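Local structure of putative exported protein (Peptoclostridium difficile, 5TTA) at residues I39-N45 against I62-S68; T78-K84 against V203-C209. The protein is of unknown function but belongs to the DUF5780 family of the E-set clan and is made with a signal sequence, consistent with export from the cell. All blocks are in the same frame, centred on the assembly; numbering follows the deposited sequence.

Interaction 1 (I39-N45 against I62-S68); sequences IPLFINN and ISLTNSS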
ATOM      1  N   ILE A  39      19.175  17.027 -20.426  1.00 55.66           N
ATOM      2  CA  ILE A  39      18.036  16.159 -20.151  1.00 40.88           C
ATOM      3  C   ILE A  39      18.542  14.981 -19.323  1.00 38.18           C
ATOM      4  O   ILE A  39      19.495  14.296 -19.728  1.00 38.09           O
ATOM      5  CB  ILE A  39      17.345  15.720 -21.451  1.00 38.06           C
ATOM      6  CG1 ILE A  39      16.704  16.921 -22.169  1.00 49.71           C
ATOM      7  CG2 ILE A  39      16.221  14.772 -21.143  1.00 39.39           C
ATOM      8  CD1 ILE A  39      17.652  17.869 -22.924  1.00 47.72           C
ATOM      9  N   PRO A  40      17.981  14.750 -18.130  1.00 27.28           N
ATOM     10  CA  PRO A  40      18.492  13.664 -17.275  1.00 23.78           C
ATOM     11  C   PRO A  40      18.036  12.279 -17.718  1.00 28.12           C
ATOM     12  O   PRO A  40      18.625  11.277 -17.286  1.00 24.01           O
ATOM     13  CB  PRO A  40      17.936  14.028 -15.889  1.00 20.94           C
ATOM     14  CG  PRO A  40      16.641  14.749 -16.194  1.00 23.30           C
ATOM     15  CD  PRO A  40      16.955  15.565 -17.443  1.00 25.35           C
ATOM     16  N   LEU A  41      16.992  12.171 -18.530  1.00 23.54           N
ATOM     17  CA  LEU A  41      16.470  10.879 -18.979  1.00 22.25           C
ATOM     18  C   LEU A  41      16.453  10.905 -20.498  1.00 25.66           C
ATOM     19  O   LEU A  41      15.739  11.714 -21.097  1.00 23.19           O
ATOM     20  CB  LEU A  41      15.071  10.619 -18.416  1.00 19.22           C
ATOM     21  CG  LEU A  41      14.381   9.311 -18.786  1.00 18.89           C
ATOM     22  CD1 LEU A  41      15.231   8.111 -18.286  1.00 20.98           C
ATOM     23  CD2 LEU A  41      13.004   9.269 -18.154  1.00 20.32           C
ATOM     24  N   PHE A  42      17.257  10.052 -21.118  1.00 21.33           N
ATOM     25  CA  PHE A  42      17.476  10.080 -22.556  1.00 21.28           C
ATOM     26  C   PHE A  42      16.608   9.042 -23.231  1.00 26.12           C
ATOM     27  O   PHE A  42      16.658   7.863 -22.867  1.00 24.89           O
ATOM     28  CB  PHE A  42      18.937   9.790 -22.902  1.00 24.15           C
ATOM     29  CG  PHE A  42      19.302  10.151 -24.307  1.00 30.06           C
ATOM     30  CD1 PHE A  42      19.365   9.190 -25.298  1.00 38.85           C
ATOM     31  CD2 PHE A  42      19.607  11.468 -24.635  1.00 40.90           C
ATOM     32  CE1 PHE A  42      19.719   9.529 -26.600  1.00 44.36           C
ATOM     33  CE2 PHE A  42      19.954  11.820 -25.933  1.00 48.50           C
ATOM     34  CZ  PHE A  42      20.009  10.846 -26.918  1.00 49.46           C
ATOM     35  N   ILE A  43      15.845   9.453 -24.236  1.00 17.86           N
ATOM     36  CA  ILE A  43      15.067   8.480 -24.992  1.00 30.27           C
ATOM     37  C   ILE A  43      15.886   8.092 -26.212  1.00 21.64           C
ATOM     38  O   ILE A  43      16.050   8.879 -27.146  1.00 15.98           O
ATOM     39  CB  ILE A  43      13.678   9.003 -25.381  1.00 25.91           C
ATOM     40  CG1 ILE A  43      12.870   9.294 -24.130  1.00 28.51           C
ATOM     41  CG2 ILE A  43      12.943   7.936 -26.235  1.00 18.26           C
ATOM     42  CD1 ILE A  43      11.478   9.813 -24.416  1.00 23.35           C
ATOM     43  N   ASN A  44      16.394   6.862 -26.209  1.00 18.73           N
ATOM     44  CA  ASN A  44      17.167   6.350 -27.337  1.00 21.18           C
ATOM     45  C   ASN A  44      16.291   5.994 -28.524  1.00 19.94           C
ATOM     46  O   ASN A  44      16.741   6.121 -29.673  1.00 21.99           O
ATOM     47  CB  ASN A  44      17.971   5.117 -26.903  1.00 22.48           C
ATOM     48  CG  ASN A  44      18.919   5.439 -25.780  1.00 30.86           C
ATOM     49  OD1 ASN A  44      19.847   6.229 -25.961  1.00 29.91           O
ATOM     50  ND2 ASN A  44      18.670   4.872 -24.602  1.00 22.30           N
ATOM     51  N   ASN A  45      15.055   5.567 -28.269  0.50 20.35           N
ATOM     52  CA  ASN A  45      14.165   5.063 -29.307  0.50 24.60           C
ATOM     53  C   ASN A  45      12.799   4.737 -28.720  0.50 21.96           C
ATOM     54  O   ASN A  45      12.691   4.444 -27.524  0.50 19.92           O
ATOM     55  CB  ASN A  45      14.766   3.816 -29.961  0.50 30.71           C
ATOM     56  CG  ASN A  45      14.329   3.636 -31.394  0.50 34.21           C
ATOM     57  OD1 ASN A  45      13.628   4.478 -31.954  0.50 34.06           O
ATOM     58  ND2 ASN A  45      14.756   2.539 -32.004  0.50 34.38           N
ATOM     59  N   ILE A  62      10.008   1.699 -25.254  1.00 17.12           N
ATOM     60  CA  ILE A  62      10.772   2.944 -25.109  1.00 17.69           C
ATOM     61  C   ILE A  62      12.118   2.601 -24.485  1.00 16.46           C
ATOM     62  O   ILE A  62      12.177   2.113 -23.345  1.00 20.77           O
ATOM     63  CB  ILE A  62      10.006   3.964 -24.253  1.00 16.20           C
ATOM     64  CG1 ILE A  62       8.585   4.104 -24.811  1.00 21.80           C
ATOM     65  CG2 ILE A  62      10.766   5.313 -24.245  1.00 18.29           C
ATOM     66  CD1 ILE A  62       7.655   4.964 -23.986  1.00 27.03           C
ATOM     67  N   SER A  63      13.196   2.839 -25.235  1.00 15.49           N
ATOM     68  CA  SER A  63      14.544   2.559 -24.752  1.00 19.81           C
ATOM     69  C   SER A  63      15.080   3.816 -24.078  1.00 23.89           C
ATOM     70  O   SER A  63      15.175   4.877 -24.713  1.00 21.36           O
ATOM     71  CB  SER A  63      15.438   2.096 -25.895  1.00 22.91           C
ATOM     72  OG  SER A  63      16.792   2.082 -25.478  1.00 30.10           O
ATOM     73  N   LEU A  64      15.363   3.709 -22.784  1.00 19.51           N
ATOM     74  CA  LEU A  64      15.759   4.818 -21.929  1.00 24.49           C
ATOM     75  C   LEU A  64      17.178   4.641 -21.393  1.00 26.03           C
ATOM     76  O   LEU A  64      17.668   3.513 -21.186  1.00 19.93           O
ATOM     77  CB  LEU A  64      14.806   4.940 -20.729  1.00 26.97           C
ATOM     78  CG  LEU A  64      13.315   5.096 -21.006  1.00 28.94           C
ATOM     79  CD1 LEU A  64      12.526   4.902 -19.711  1.00 26.54           C
ATOM     80  CD2 LEU A  64      13.063   6.479 -21.581  1.00 27.69           C
ATOM     81  N   THR A  65      17.818   5.777 -21.131  1.00 18.49           N
ATOM     82  CA  THR A  65      19.122   5.838 -20.468  1.00 18.71           C
ATOM     83  C   THR A  65      19.052   6.947 -19.423  1.00 23.24           C
ATOM     84  O   THR A  65      18.747   8.085 -19.775  1.00 20.42           O
ATOM     85  CB  THR A  65      20.259   6.138 -21.461  1.00 26.72           C
ATOM     86  OG1 THR A  65      20.400   5.060 -22.405  1.00 23.79           O
ATOM     87  CG2 THR A  65      21.587   6.373 -20.716  1.00 27.45           C
ATOM     88  N   ASN A  66      19.340   6.638 -18.160  1.00 21.13           N
ATOM     89  CA  ASN A  66      19.475   7.665 -17.116  1.00 27.90           C
ATOM     90  C   ASN A  66      20.855   8.299 -17.230  1.00 31.44           C
ATOM     91  O   ASN A  66      21.838   7.761 -16.726  1.00 26.84           O
ATOM     92  CB  ASN A  66      19.286   7.059 -15.730  1.00 24.81           C
ATOM     93  CG  ASN A  66      19.405   8.091 -14.601  1.00 25.56           C
ATOM     94  OD1 ASN A  66      19.782   9.236 -14.819  1.00 21.79           O
ATOM     95  ND2 ASN A  66      19.071   7.674 -13.386  1.00 20.68           N
ATOM     96  N   SER A  67      20.941   9.460 -17.867  1.00 26.86           N
ATOM     97  CA  SER A  67      22.237  10.094 -18.074  1.00 26.93           C
ATOM     98  C   SER A  67      22.677  10.965 -16.902  1.00 29.14           C
ATOM     99  O   SER A  67      23.772  11.530 -16.950  1.00 41.80           O
ATOM    100  CB  SER A  67      22.209  10.923 -19.359  1.00 28.08           C
ATOM    101  OG  SER A  67      21.072  11.769 -19.387  1.00 37.13           O
ATOM    102  N   SER A  68      21.866  11.090 -15.859  1.00 25.65           N
ATOM    103  CA  SER A  68      22.212  11.944 -14.738  1.00 29.84           C
ATOM    104  C   SER A  68      22.951  11.150 -13.669  1.00 32.80           C
ATOM    105  O   SER A  68      23.147   9.934 -13.769  1.00 31.20           O
ATOM    106  CB  SER A  68      20.964  12.602 -14.157  1.00 34.82           C
ATOM    107  OG  SER A  68      20.267  11.724 -13.300  1.00 31.88           O
TER
HETATM  108  O   HOH W   1      20.983  13.134 -21.678  0.50 24.94           O
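F42 and T65 form a hydrogen-bonded pair near the open end of the antiparallel beta hairpin of strands 41-50 and 58-66. In the backbone ladder, F42 N donates almost straight to T65 O (2.8 Å, N-H...O angle 172°), and T65 N returns a bond to F42 O. Between I43 and N45 the register slips by one residue, a beta bulge: N44 N reaches S63 O at 2.8 Å, while S63 N bonds instead to N45 O. The extra residue, N44, points its side chain at the partner strand. With CG beside its own backbone N (chi1 -59°), the amide crosses the T65 side chain at about a right angle, and N44 ND2 donates in the amide plane to T65 OG1 (2.8 Å, 167°). That hydroxyl also has a weak bond with N183 on the neighbouring strand 183-189.

Apolar contacts gather on the other face, made by L41, I43 and L64. I43 CG1 runs alongside L64 CD2 at 3.8 Å, I43 CG2 meets I62 CG2, and L41, its CG pointing away from its own N, brings CD1 within 4.0 Å of L64 CB. I77 of strand 72-82 packs against both I43 and L64.

At the open end P40 CB packs on S68 CB (3.8 Å), and polar bonds fix the turn: N66 OD1 accepts from S68 N, an Asx turn, and from S68 OG on a lone pair, while N66 ND2 is bonded to the carbonyls of K70 and I178. A water donates to I39 O at 2.7 Å and also hydrogen-bonds S67 OG.

Interaction 2 (T78-K84 against V203-C209); sequences TCLAYDK and VKYIISC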
ATOM      1  N   THR A  78       5.601  11.499 -22.863  1.00 14.48           N
ATOM      2  CA  THR A  78       4.450  11.614 -23.751  1.00 17.78           C
ATOM      3  C   THR A  78       4.821  11.053 -25.114  1.00 17.96           C
ATOM      4  O   THR A  78       5.900  11.343 -25.636  1.00 21.21           O
ATOM      5  CB  THR A  78       3.982  13.068 -23.890  1.00 17.03           C
ATOM      6  OG1 THR A  78       3.523  13.545 -22.621  1.00 19.07           O
ATOM      7  CG2 THR A  78       2.826  13.176 -24.904  1.00 17.95           C
ATOM      8  N   CYS A  79       3.915  10.263 -25.695  1.00 16.59           N
ATOM      9  CA  CYS A  79       4.102   9.700 -27.023  1.00 15.85           C
ATOM     10  C   CYS A  79       3.003  10.155 -27.977  1.00 14.65           C
ATOM     11  O   CYS A  79       1.871  10.428 -27.568  1.00 16.23           O
ATOM     12  CB  CYS A  79       4.092   8.179 -27.019  1.00 17.13           C
ATOM     13  SG  CYS A  79       5.422   7.434 -26.010  1.00 22.76           S
ATOM     14  N   LEU A  80       3.379  10.180 -29.248  1.00 12.25           N
ATOM     15  CA  LEU A  80       2.557  10.513 -30.400  1.00 13.01           C
ATOM     16  C   LEU A  80       2.793   9.441 -31.443  1.00 21.57           C
ATOM     17  O   LEU A  80       3.876   8.853 -31.494  1.00 21.79           O
ATOM     18  CB  LEU A  80       2.936  11.889 -30.972  1.00 14.11           C
ATOM     19  CG  LEU A  80       2.803  13.026 -29.964  1.00 17.83           C
ATOM     20  CD1 LEU A  80       3.354  14.330 -30.614  1.00 23.47           C
ATOM     21  CD2 LEU A  80       1.344  13.234 -29.614  1.00 20.54           C
ATOM     22  N   ALA A  81       1.771   9.157 -32.246  1.00 15.83           N
ATOM     23  CA  ALA A  81       1.835   8.052 -33.199  1.00 18.73           C
ATOM     24  C   ALA A  81       1.485   8.528 -34.599  1.00 20.51           C
ATOM     25  O   ALA A  81       0.636   9.403 -34.769  1.00 21.21           O
ATOM     26  CB  ALA A  81       0.873   6.913 -32.781  1.00 17.39           C
ATOM     27  N   TYR A  82       2.132   7.924 -35.607  1.00 14.25           N
ATOM     28  CA  TYR A  82       1.987   8.313 -36.999  1.00 23.25           C
ATOM     29  C   TYR A  82       1.894   7.071 -37.861  1.00 21.46           C
ATOM     30  O   TYR A  82       2.573   6.078 -37.594  1.00 21.19           O
ATOM     31  CB  TYR A  82       3.187   9.176 -37.471  1.00 21.39           C
ATOM     32  CG  TYR A  82       3.173  10.494 -36.771  1.00 20.27           C
ATOM     33  CD1 TYR A  82       3.707  10.638 -35.489  1.00 20.68           C
ATOM     34  CD2 TYR A  82       2.555  11.590 -37.371  1.00 20.63           C
ATOM     35  CE1 TYR A  82       3.626  11.848 -34.814  1.00 24.18           C
ATOM     36  CE2 TYR A  82       2.480  12.791 -36.717  1.00 22.64           C
ATOM     37  CZ  TYR A  82       3.012  12.925 -35.462  1.00 21.02           C
ATOM     38  OH  TYR A  82       2.909  14.138 -34.851  1.00 34.29           O
ATOM     39  N   ASP A  83       1.093   7.156 -38.932  1.00 19.97           N
ATOM     40  CA  ASP A  83       1.054   6.093 -39.937  1.00 23.39           C
ATOM     41  C   ASP A  83       2.259   6.180 -40.876  1.00 23.33           C
ATOM     42  O   ASP A  83       3.134   7.049 -40.753  1.00 21.97           O
ATOM     43  CB  ASP A  83      -0.282   6.085 -40.703  1.00 23.89           C
ATOM     44  CG  ASP A  83      -0.387   7.158 -41.809  1.00 30.86           C
ATOM     45  OD1 ASP A  83       0.569   7.929 -42.089  1.00 23.92           O
ATOM     46  OD2 ASP A  83      -1.470   7.235 -42.422  1.00 35.57           O
ATOM     47  N   LYS A  84       2.300   5.266 -41.851  1.00 23.16           N
ATOM     48  CA  LYS A  84       3.468   5.150 -42.716  1.00 26.71           C
ATOM     49  C   LYS A  84       3.673   6.384 -43.590  1.00 29.08           C
ATOM     50  O   LYS A  84       4.766   6.559 -44.132  1.00 28.75           O
ATOM     51  CB  LYS A  84       3.345   3.914 -43.603  1.00 31.97           C
ATOM     52  CG  LYS A  84       2.228   3.997 -44.622  1.00 36.45           C
ATOM     53  CD  LYS A  84       1.971   2.660 -45.301  1.00 47.83           C
ATOM     54  CE  LYS A  84       0.985   2.828 -46.460  1.00 55.25           C
ATOM     55  NZ  LYS A  84       0.754   1.571 -47.229  1.00 64.66           N
ATOM     56  N   VAL A 203       0.199   1.720 -36.806  1.00 21.26           N
ATOM     57  CA  VAL A 203       1.189   2.657 -36.281  1.00 23.92           C
ATOM     58  C   VAL A 203       2.548   2.289 -36.857  1.00 27.31           C
ATOM     59  O   VAL A 203       3.032   1.173 -36.654  1.00 26.74           O
ATOM     60  CB  VAL A 203       1.228   2.635 -34.749  1.00 22.11           C
ATOM     61  CG1 VAL A 203       2.401   3.476 -34.247  1.00 21.16           C
ATOM     62  CG2 VAL A 203      -0.078   3.118 -34.157  1.00 26.20           C
ATOM     63  N   LYS A 204       3.168   3.231 -37.573  1.00 19.43           N
ATOM     64  CA  LYS A 204       4.487   3.025 -38.153  1.00 26.08           C
ATOM     65  C   LYS A 204       5.580   3.713 -37.353  1.00 32.13           C
ATOM     66  O   LYS A 204       6.702   3.201 -37.278  1.00 24.05           O
ATOM     67  CB  LYS A 204       4.501   3.538 -39.606  1.00 25.06           C
ATOM     68  CG  LYS A 204       5.804   3.339 -40.362  1.00 34.73           C
ATOM     69  CD  LYS A 204       6.153   1.869 -40.534  1.00 47.70           C
ATOM     70  CE  LYS A 204       7.014   1.655 -41.775  1.00 50.10           C
ATOM     71  NZ  LYS A 204       8.389   2.159 -41.582  1.00 51.10           N
ATOM     72  N   TYR A 205       5.263   4.836 -36.720  1.00 20.86           N
ATOM     73  CA  TYR A 205       6.246   5.607 -35.992  1.00 16.00           C
ATOM     74  C   TYR A 205       5.646   6.095 -34.693  1.00 18.96           C
ATOM     75  O   TYR A 205       4.494   6.542 -34.649  1.00 19.68           O
ATOM     76  CB  TYR A 205       6.722   6.840 -36.805  1.00 16.81           C
ATOM     77  CG  TYR A 205       7.195   6.562 -38.213  1.00 21.27           C
ATOM     78  CD1 TYR A 205       8.531   6.204 -38.464  1.00 20.21           C
ATOM     79  CD2 TYR A 205       6.342   6.736 -39.301  1.00 20.25           C
ATOM     80  CE1 TYR A 205       8.980   5.981 -39.747  1.00 24.01           C
ATOM     81  CE2 TYR A 205       6.785   6.528 -40.592  1.00 28.31           C
ATOM     82  CZ  TYR A 205       8.104   6.146 -40.812  1.00 30.35           C
ATOM     83  OH  TYR A 205       8.534   5.922 -42.094  1.00 34.26           O
ATOM     84  N   ILE A 206       6.449   6.035 -33.652  1.00 16.83           N
ATOM     85  CA  ILE A 206       6.122   6.618 -32.362  1.00 18.73           C
ATOM     86  C   ILE A 206       7.236   7.595 -32.044  1.00 24.32           C
ATOM     87  O   ILE A 206       8.415   7.237 -32.136  1.00 19.84           O
ATOM     88  CB  ILE A 206       5.989   5.530 -31.285  1.00 17.57           C
ATOM     89  CG1 ILE A 206       4.789   4.635 -31.634  1.00 22.09           C
ATOM     90  CG2 ILE A 206       5.872   6.147 -29.899  1.00 15.97           C
ATOM     91  CD1 ILE A 206       4.681   3.480 -30.751  1.00 25.09           C
ATOM     92  N   ILE A 207       6.887   8.842 -31.750  1.00 19.80           N
ATOM     93  CA  ILE A 207       7.892   9.799 -31.306  1.00 17.02           C
ATOM     94  C   ILE A 207       7.510  10.212 -29.902  1.00 16.61           C
ATOM     95  O   ILE A 207       6.321  10.290 -29.583  1.00 20.97           O
ATOM     96  CB  ILE A 207       8.007  11.013 -32.263  1.00 20.93           C
ATOM     97  CG1 ILE A 207       6.678  11.755 -32.347  1.00 19.16           C
ATOM     98  CG2 ILE A 207       8.404  10.531 -33.681  1.00 23.15           C
ATOM     99  CD1 ILE A 207       6.788  13.111 -33.139  1.00 31.90           C
ATOM    100  N   SER A 208       8.518  10.436 -29.051  1.00 17.82           N
ATOM    101  CA  SER A 208       8.301  10.649 -27.632  1.00 16.39           C
ATOM    102  C   SER A 208       9.092  11.842 -27.109  1.00 20.09           C
ATOM    103  O   SER A 208      10.034  12.341 -27.751  1.00 24.74           O
ATOM    104  CB  SER A 208       8.656   9.401 -26.824  1.00 21.27           C
ATOM    105  OG  SER A 208       8.071   8.249 -27.436  1.00 30.24           O
ATOM    106  N   CYS A 209       8.669  12.315 -25.937  1.00 19.40           N
ATOM    107  CA  CYS A 209       9.355  13.422 -25.276  1.00 20.95           C
ATOM    108  C   CYS A 209       9.155  13.275 -23.777  1.00 18.54           C
ATOM    109  O   CYS A 209       8.025  13.049 -23.324  1.00 21.80           O
ATOM    110  CB  CYS A 209       8.815  14.780 -25.759  1.00 29.08           C
ATOM    111  SG  CYS A 209       9.668  16.257 -25.109  1.00 27.08           S
TER
HETATM  112  O   HOH W   2       7.007   4.819 -44.020  1.00 40.80           O
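Y82 pairs with Y205 where strands 72-82 and 205-215 join as antiparallel neighbours in the five-stranded sheet, and a classic beta bulge ends the ladder. Both K204 N (2.9 Å) and Y205 N (3.1 Å) donate to Y82 O, which is thus gripped twice, while Y82 N bonds to Y205 O. Farther along, L80 and I207 exchange two bonds, as do T78 and C209.

The I207 side chain starts at CB on the face shared with L80 and Y82. A chi1 of 60° sets CG1 between backbone N and carbonyl carbon and swings it toward the partner strand, where it lies 4.0 Å from L80 CB and 3.9 Å from Y82 CE1. At the tip, CD1 meets the same Y82 CE1 at 3.8 Å, the two side chains crossing at a slant. Helix 226-233 covers this side, F233 touching both L80 and Y82.

On the other face, which carries C79, A81, I206 and S208, A81 CB meets V203 CG1 and C79 CB meets I206 CG2. Beside them S208 OG, bonded to S46, sits 3.1 Å from C79 SG.

Beyond the bulge, D83 O lies in the plane of the Y205 ring at its edge, and K204 CG lies over one face of the ring, near its rim. Y205 OH bonds to E244 and accepts from a water whose other hydrogen goes to K84 O, 2.8 Å from the water oxygen.

How the interactions relate
Strands 58-66 and 72-82 follow each other in the chain, so interaction 1 closes before interaction 2 opens; their centres lie about 17 Å apart. They belong to different sheets, the hairpin sheet and the five-stranded one, and meet through side chains: I43 CD1 packs 3.7 Å from S208 CB, and I62 CD1 lies 3.9 Å from C79 SG. Interaction 2 is the more buried, its faces pressed by the hairpin sheet and by helix 226-233. Interaction 1 is only partly buried; one largely apolar face lies against strands 72-82 and 205-215, the other carries an amide-hydroxyl bond. Both ladders hold a bulge: within the ladder in interaction 1, at its end in interaction 2.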